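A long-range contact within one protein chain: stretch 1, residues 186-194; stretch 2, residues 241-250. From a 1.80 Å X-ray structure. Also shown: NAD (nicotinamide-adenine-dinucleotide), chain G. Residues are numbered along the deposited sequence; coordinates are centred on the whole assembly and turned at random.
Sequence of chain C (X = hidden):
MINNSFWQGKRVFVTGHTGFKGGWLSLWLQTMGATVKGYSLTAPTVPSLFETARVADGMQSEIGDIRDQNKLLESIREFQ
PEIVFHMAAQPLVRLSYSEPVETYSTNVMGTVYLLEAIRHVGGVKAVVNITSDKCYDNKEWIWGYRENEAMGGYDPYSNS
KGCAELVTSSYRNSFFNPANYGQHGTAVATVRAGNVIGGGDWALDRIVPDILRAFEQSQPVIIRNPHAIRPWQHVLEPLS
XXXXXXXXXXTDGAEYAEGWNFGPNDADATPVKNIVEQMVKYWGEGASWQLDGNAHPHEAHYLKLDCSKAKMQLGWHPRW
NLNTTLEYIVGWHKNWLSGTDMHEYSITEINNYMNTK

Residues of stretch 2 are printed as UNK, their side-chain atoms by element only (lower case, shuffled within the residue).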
ATOM      1  N   THR C 186      30.778  -8.679  -1.306  1.00 24.97           N
ATOM      2  CA  THR C 186      30.465  -7.255  -1.213  1.00 23.48           C
ATOM      3  C   THR C 186      29.061  -7.003  -0.663  1.00 21.87           C
ATOM      4  O   THR C 186      28.078  -7.500  -1.208  1.00 23.02           O
ATOM      5  CB  THR C 186      30.581  -6.581  -2.595  1.00 23.81           C
ATOM      6  OG1 THR C 186      31.873  -6.861  -3.157  1.00 26.22           O
ATOM      7  CG2 THR C 186      30.410  -5.070  -2.469  1.00 23.99           C
ATOM      8  N   ALA C 187      28.981  -6.235   0.423  1.00 21.55           N
ATOM      9  CA  ALA C 187      27.708  -5.898   1.054  1.00 20.19           C
ATOM     10  C   ALA C 187      27.406  -4.442   0.701  1.00 19.15           C
ATOM     11  O   ALA C 187      28.086  -3.532   1.167  1.00 18.80           O
ATOM     12  CB  ALA C 187      27.808  -6.071   2.570  1.00 20.45           C
ATOM     13  N   VAL C 188      26.382  -4.235  -0.121  1.00 20.51           N
ATOM     14  CA  VAL C 188      26.011  -2.899  -0.588  1.00 18.65           C
ATOM     15  C   VAL C 188      24.727  -2.339   0.025  1.00 16.69           C
ATOM     16  O   VAL C 188      23.687  -2.995   0.018  1.00 17.68           O
ATOM     17  CB  VAL C 188      25.848  -2.904  -2.121  1.00 19.66           C
ATOM     18  CG1 VAL C 188      25.596  -1.481  -2.629  1.00 19.83           C
ATOM     19  CG2 VAL C 188      27.091  -3.501  -2.771  1.00 21.41           C
ATOM     20  N   ALA C 189      24.803  -1.112   0.532  1.00 16.27           N
ATOM     21  CA  ALA C 189      23.646  -0.474   1.147  1.00 17.25           C
ATOM     22  C   ALA C 189      23.506   0.990   0.740  1.00 17.57           C
ATOM     23  O   ALA C 189      24.443   1.598   0.222  1.00 14.94           O
ATOM     24  CB  ALA C 189      23.754  -0.566   2.668  1.00 16.63           C
ATOM     25  N   THR C 190      22.318   1.545   0.957  1.00 15.01           N
ATOM     26  CA  THR C 190      22.088   2.956   0.685  1.00 16.29           C
ATOM     27  C   THR C 190      21.671   3.586   2.006  1.00 15.43           C
ATOM     28  O   THR C 190      21.084   2.917   2.862  1.00 17.01           O
ATOM     29  CB  THR C 190      20.979   3.203  -0.375  1.00 15.74           C
ATOM     30  OG1 THR C 190      19.775   2.521   0.002  1.00 14.57           O
ATOM     31  CG2 THR C 190      21.440   2.729  -1.749  1.00 15.31           C
ATOM     32  N   VAL C 191      21.999   4.860   2.185  1.00 15.71           N
ATOM     33  CA  VAL C 191      21.639   5.568   3.404  1.00 16.56           C
ATOM     34  C   VAL C 191      20.894   6.843   3.028  1.00 16.36           C
ATOM     35  O   VAL C 191      21.296   7.583   2.130  1.00 14.99           O
ATOM     36  CB  VAL C 191      22.886   5.882   4.277  1.00 16.80           C
ATOM     37  CG1 VAL C 191      23.463   4.582   4.817  1.00 16.39           C
ATOM     38  CG2 VAL C 191      23.936   6.633   3.474  1.00 17.22           C
ATOM     39  N   ARG C 192      19.797   7.085   3.728  1.00 13.99           N
ATOM     40  CA  ARG C 192      18.940   8.226   3.455  1.00 17.06           C
ATOM     41  C   ARG C 192      18.853   9.163   4.651  1.00 16.20           C
ATOM     42  O   ARG C 192      18.420   8.761   5.733  1.00 15.71           O
ATOM     43  CB  ARG C 192      17.551   7.697   3.077  1.00 13.71           C
ATOM     44  CG  ARG C 192      17.616   6.620   1.989  1.00 15.60           C
ATOM     45  CD  ARG C 192      16.389   5.711   1.969  1.00 16.23           C
ATOM     46  NE  ARG C 192      16.543   4.620   1.003  1.00 14.42           N
ATOM     47  CZ  ARG C 192      15.696   3.609   0.872  1.00 14.03           C
ATOM     48  NH1 ARG C 192      14.626   3.530   1.648  1.00 14.73           N
ATOM     49  NH2 ARG C 192      15.913   2.679  -0.048  1.00 14.15           N
ATOM     50  N   ALA C 193      19.257  10.412   4.447  1.00 16.10           N
ATOM     51  CA  ALA C 193      19.235  11.411   5.508  1.00 19.61           C
ATOM     52  C   ALA C 193      19.209  12.807   4.903  1.00 20.45           C
ATOM     53  O   ALA C 193      19.612  13.001   3.757  1.00 21.13           O
ATOM     54  CB  ALA C 193      20.470  11.250   6.394  1.00 19.24           C
ATOM     55  N   GLY C 194      18.741  13.784   5.672  1.00 19.80           N
ATOM     56  CA  GLY C 194      18.694  15.140   5.163  1.00 20.90           C
ATOM     57  C   GLY C 194      18.760  16.181   6.264  1.00 21.72           C
ATOM     58  O   GLY C 194      18.943  15.846   7.437  1.00 19.96           O
ATOM     59  N   UNK C 241      25.804   6.987  11.937  1.00 18.23           N
ATOM     60  CA  UNK C 241      25.011   5.877  11.438  1.00 18.57           C
ATOM     61  C   UNK C 241      25.682   5.215  10.247  1.00 18.09           C
ATOM     62  O   UNK C 241      25.682   3.991  10.133  1.00 18.74           O
ATOM     63  N   UNK C 242      26.256   6.024   9.357  1.00 19.31           N
ATOM     64  CA  UNK C 242      26.951   5.501   8.174  1.00 17.86           C
ATOM     65  C   UNK C 242      28.127   4.620   8.604  1.00 20.28           C
ATOM     66  O   UNK C 242      28.362   3.560   8.034  1.00 18.31           O
ATOM     67  c   UNK C 242      25.112   7.428   6.943  1.00 17.16           C
ATOM     68  c   UNK C 242      26.482   7.619   6.753  1.00 17.73           C
ATOM     69  c   UNK C 242      25.979   9.673   5.554  1.00 16.87           C
ATOM     70  c   UNK C 242      27.503   6.645   7.311  1.00 17.98           C
ATOM     71  o   UNK C 242      23.710  10.394   5.297  1.00 16.62           O
ATOM     72  c   UNK C 242      24.619   9.469   5.761  1.00 16.04           C
ATOM     73  c   UNK C 242      24.178   8.354   6.449  1.00 17.33           C
ATOM     74  c   UNK C 242      26.897   8.752   6.051  1.00 17.03           C
ATOM     75  N   UNK C 243      28.872   5.080   9.607  1.00 20.51           N
ATOM     76  CA  UNK C 243      30.033   4.338  10.104  1.00 20.90           C
ATOM     77  C   UNK C 243      29.600   3.028  10.748  1.00 21.55           C
ATOM     78  O   UNK C 243      30.195   1.980  10.501  1.00 21.97           O
ATOM     79  c   UNK C 243      30.816   5.187  11.112  1.00 21.61           C
ATOM     80  c   UNK C 243      31.968   7.328  11.716  1.00 22.75           C
ATOM     81  c   UNK C 243      32.722   6.016   9.713  1.00 21.42           C
ATOM     82  c   UNK C 243      31.528   6.432  10.564  1.00 22.29           C
ATOM     83  N   UNK C 244      28.555   3.090  11.571  1.00 22.99           N
ATOM     84  CA  UNK C 244      28.034   1.901  12.236  1.00 21.34           C
ATOM     85  C   UNK C 244      27.587   0.879  11.199  1.00 19.87           C
ATOM     86  O   UNK C 244      27.867  -0.314  11.322  1.00 20.13           O
ATOM     87  c   UNK C 244      26.852   2.283  13.131  1.00 23.51           C
ATOM     88  c   UNK C 244      24.973   1.706  14.658  1.00 29.77           C
ATOM     89  c   UNK C 244      26.163   1.147  13.884  1.00 28.10           C
ATOM     90  c   UNK C 244      27.158   0.482  14.837  1.00 30.54           C
ATOM     91  N   UNK C 245      26.882   1.350  10.176  1.00 19.71           N
ATOM     92  CA  UNK C 245      26.410   0.473   9.114  1.00 19.10           C
ATOM     93  C   UNK C 245      27.580  -0.151   8.355  1.00 20.39           C
ATOM     94  O   UNK C 245      27.558  -1.340   8.047  1.00 17.33           O
ATOM     95  c   UNK C 245      25.528   1.252   8.130  1.00 18.46           C
ATOM     96  c   UNK C 245      24.253   1.431   5.991  1.00 19.13           C
ATOM     97  c   UNK C 245      24.211  -0.707   7.297  1.00 20.42           C
ATOM     98  c   UNK C 245      25.053   0.488   6.889  1.00 20.05           C
ATOM     99  N   UNK C 246      28.592   0.659   8.049  1.00 18.52           N
ATOM    100  CA  UNK C 246      29.758   0.170   7.322  1.00 22.18           C
ATOM    101  C   UNK C 246      30.411  -0.983   8.075  1.00 23.91           C
ATOM    102  O   UNK C 246      30.784  -1.997   7.483  1.00 21.70           O
ATOM    103  c   UNK C 246      30.765   1.295   7.130  1.00 20.14           C
ATOM    104  N   UNK C 247      30.553  -0.816   9.383  1.00 27.66           N
ATOM    105  CA  UNK C 247      31.177  -1.847  10.195  1.00 29.84           C
ATOM    106  C   UNK C 247      30.377  -3.140  10.114  1.00 27.11           C
ATOM    107  O   UNK C 247      30.943  -4.218   9.945  1.00 27.30           O
ATOM    108  c   UNK C 247      32.387  -1.782  13.888  1.00 38.04           C
ATOM    109  o   UNK C 247      32.169  -0.625  14.265  1.00 38.63           O
ATOM    110  c   UNK C 247      32.357  -2.139  12.420  1.00 35.98           C
ATOM    111  n   UNK C 247      32.675  -2.770  14.730  1.00 37.44           N
ATOM    112  c   UNK C 247      31.286  -1.390  11.653  1.00 30.83           C
ATOM    113  N   UNK C 248      29.056  -3.031  10.217  1.00 28.55           N
ATOM    114  CA  UNK C 248      28.203  -4.207  10.156  1.00 27.41           C
ATOM    115  C   UNK C 248      28.224  -4.871   8.785  1.00 26.82           C
ATOM    116  O   UNK C 248      28.233  -6.094   8.694  1.00 26.02           O
ATOM    117  c   UNK C 248      25.145  -3.583  12.451  1.00 45.33           C
ATOM    118  c   UNK C 248      26.604  -3.675  12.058  1.00 40.38           C
ATOM    119  n   UNK C 248      25.681  -2.555  14.666  1.00 48.73           N
ATOM    120  c   UNK C 248      24.974  -3.657  13.961  1.00 48.44           C
ATOM    121  c   UNK C 248      26.770  -3.854  10.559  1.00 33.16           C
ATOM    122  N   UNK C 249      28.227  -4.070   7.724  1.00 22.95           N
ATOM    123  CA  UNK C 249      28.282  -4.618   6.370  1.00 22.94           C
ATOM    124  C   UNK C 249      29.590  -5.392   6.207  1.00 22.95           C
ATOM    125  O   UNK C 249      29.627  -6.454   5.586  1.00 21.19           O
ATOM    126  c   UNK C 249      26.892  -2.779   5.131  1.00 21.20           C
ATOM    127  c   UNK C 249      27.112  -1.479   4.365  1.00 20.56           C
ATOM    128  c   UNK C 249      25.933  -3.699   4.400  1.00 19.25           C
ATOM    129  c   UNK C 249      28.235  -3.489   5.335  1.00 21.45           C
ATOM    130  N   UNK C 250      30.658  -4.845   6.775  1.00 22.96           N
ATOM    131  CA  UNK C 250      31.976  -5.459   6.684  1.00 25.46           C
ATOM    132  C   UNK C 250      32.050  -6.778   7.448  1.00 25.33           C
ATOM    133  O   UNK C 250      32.398  -7.818   6.883  1.00 24.48           O
ATOM    134  c   UNK C 250      36.563  -4.795   5.806  1.00 27.58           C
ATOM    135  c   UNK C 250      36.351  -6.367   7.613  1.00 28.54           C
ATOM    136  c   UNK C 250      35.036  -5.944   7.817  1.00 29.07           C
ATOM    137  c   UNK C 250      35.249  -4.385   6.014  1.00 27.31           C
ATOM    138  c   UNK C 250      33.034  -4.497   7.235  1.00 24.45           C
ATOM    139  o   UNK C 250      38.406  -6.201   6.403  1.00 31.56           O
ATOM    140  c   UNK C 250      37.108  -5.788   6.608  1.00 29.61           C
ATOM    141  c   UNK C 250      34.466  -4.948   7.019  1.00 27.50           C
TER
HETATM  142  PA  NAD G 360      28.584  19.352  -0.753  1.00 19.30           P
HETATM  143  O1A NAD G 360      28.229  20.148  -1.948  1.00 17.42           O
HETATM  144  O2A NAD G 360      29.285  20.061   0.350  1.00 16.65           O
HETATM  145  O5B NAD G 360      29.479  18.081  -1.165  1.00 17.95           O
HETATM  146  C5B NAD G 360      29.275  17.474  -2.464  1.00 20.21           C
HETATM  147  C4B NAD G 360      30.526  16.718  -2.915  1.00 18.90           C
HETATM  148  O4B NAD G 360      30.135  16.217  -4.214  1.00 19.17           O
HETATM  149  C3B NAD G 360      31.717  17.632  -3.160  1.00 17.88           C
HETATM  150  O3B NAD G 360      32.850  17.035  -2.497  1.00 15.33           O
HETATM  151  C2B NAD G 360      31.813  17.658  -4.674  1.00 17.82           C
HETATM  152  O2B NAD G 360      33.155  17.936  -5.164  1.00 18.41           O
HETATM  153  C1B NAD G 360      31.268  16.300  -5.036  1.00 18.30           C
HETATM  154  N9A NAD G 360      30.849  16.219  -6.426  1.00 19.67           N
HETATM  155  C8A NAD G 360      29.763  16.812  -7.014  1.00 19.70           C
HETATM  156  N7A NAD G 360      29.656  16.555  -8.315  1.00 19.19           N
HETATM  157  C5A NAD G 360      30.744  15.746  -8.582  1.00 20.48           C
HETATM  158  C6A NAD G 360      31.192  15.143  -9.778  1.00 19.75           C
HETATM  159  N6A NAD G 360      30.620  15.239 -10.961  1.00 21.75           N
HETATM  160  N1A NAD G 360      32.331  14.384  -9.715  1.00 21.22           N
HETATM  161  C2A NAD G 360      32.953  14.266  -8.497  1.00 19.89           C
HETATM  162  N3A NAD G 360      32.631  14.776  -7.328  1.00 20.28           N
HETATM  163  C4A NAD G 360      31.496  15.522  -7.432  1.00 19.51           C
HETATM  164  O3  NAD G 360      27.286  18.668  -0.222  1.00 18.33           O
HETATM  165  PN  NAD G 360      27.032  17.705   1.076  1.00 24.80           P
HETATM  166  O1N NAD G 360      26.109  18.469   1.920  1.00 20.03           O
HETATM  167  O2N NAD G 360      28.342  17.440   1.723  1.00 20.63           O
HETATM  168  O5D NAD G 360      26.294  16.456   0.445  1.00 22.27           O
HETATM  169  C5D NAD G 360      26.952  15.189   0.550  1.00 19.96           C
HETATM  170  C4D NAD G 360      26.072  14.098  -0.028  1.00 20.25           C
HETATM  171  O4D NAD G 360      24.908  14.045   0.861  1.00 18.53           O
HETATM  172  C3D NAD G 360      25.477  14.292  -1.423  1.00 19.84           C
HETATM  173  O3D NAD G 360      25.287  12.992  -2.015  1.00 18.57           O
HETATM  174  C2D NAD G 360      24.142  14.956  -1.112  1.00 18.41           C
HETATM  175  O2D NAD G 360      23.229  14.790  -2.210  1.00 14.64           O
HETATM  176  C1D NAD G 360      23.722  14.191   0.115  1.00 20.09           C
HETATM  177  N1N NAD G 360      22.707  14.900   0.886  1.00 19.94           N
HETATM  178  C2N NAD G 360      23.007  16.005   1.702  1.00 19.79           C
HETATM  179  C3N NAD G 360      21.953  16.650   2.546  1.00 21.71           C
HETATM  180  C7N NAD G 360      22.363  17.768   3.415  1.00 22.33           C
HETATM  181  O7N NAD G 360      21.480  18.274   4.125  1.00 21.74           O
HETATM  182  N7N NAD G 360      23.623  18.246   3.469  1.00 21.40           N
HETATM  183  C4N NAD G 360      20.520  16.190   2.394  1.00 21.57           C
HETATM  184  C5N NAD G 360      20.375  15.026   1.466  1.00 21.82           C
HETATM  185  C6N NAD G 360      21.354  14.450   0.800  1.00 20.82           C
HETATM  186  O   HOH W   1      21.729  10.125   2.773  1.00 29.08           O

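Position 241 carries no side-chain atoms at all, and its backbone lies in a helix that is already under way; it is Gly241, and its O accepts from the N of 245 at 2.9 Å, the first of a run of i to i+4 bonds through this segment.

At position 242 one carbon leads to a ring of six carbons bearing a single oxygen. Its CA-to-CB bond points sideways, but the end of the side chain comes nearer to the strand, and Val191 CG2 sits over one face of the ring. This is Tyr242, with chi1 in m. Val191 CG2 is 3.4 Å from Tyr242 CE2 and 3.7 Å from the ring centroid, 23° off the normal, a CH-pi contact. Farther along, Tyr242 OH reaches 3.5 Å from Ala193 CB.

Position 243 has four carbons forked at the second, and it is out of reach of stretch 1: Leu243. Position 244 repeats that four-carbon fork and is likewise out of reach, partly exposed: Leu244. The forks alone look alike at these positions; where each one points decides its part in the contact.

Position 245 has the same four carbons and fork, but its CA-to-CB bond points toward the strand and its tip meets Ala189 and Val191. It is Leu245, in t, p. Leu245 CD2 packs 3.5 Å from Val191 CG1 and 3.9 Å from Ala189 CB, so one methyl serves two strand residues.

Position 246 has a single carbon, its CA-to-CB bond pointing away from the strand: Ala246. Position 247 bears three carbons, the third carrying one oxygen and one nitrogen, out of reach: Gln247. Position 248 has four carbons in a row ending in nitrogen, also out of reach and partly exposed: Lys248.

Position 249 again shows four carbons forked at the second; its CA-to-CB bond points toward stretch 1, and the side chain touches Ala187 and Ala189. As Leu249, in m, t, it places CD2 3.5 Å from Ala187 CB and CD1 3.9 Å from Ala189 CB. Position 250 has one carbon and a six-carbon ring bearing oxygen, and its CA-to-CB bond points away: Tyr250.

The rule is one of matched periodicities. Along stretch 1, alternate residues Ala187, Ala189, Val191 and Ala193 point toward the helix; the helix answers with 242, 245 and 249, spaced three and four apart. The directions run nearly antiparallel, at 156°, so Leu249 meets Ala187 while Tyr242 meets Val191. The CA atoms of Ala187 and Leu249 are 5.5 Å apart, those of Val191 and Tyr242 7.1 Å: the closer pair joins a one-carbon side chain to a leucine, the wider one a valine to an aromatic ring. No hydrogen bond crosses directly. Instead water 1 donates to Val191 O at 2.7 Å, accepts weakly from Ala193 N at 3.0 Å, and lies 3.2 Å from Tyr242 OH, tying the phenol to the backbone of stretch 1 beside an otherwise apolar seam.

Stretch 2 241-250: GYLLLAQKLY
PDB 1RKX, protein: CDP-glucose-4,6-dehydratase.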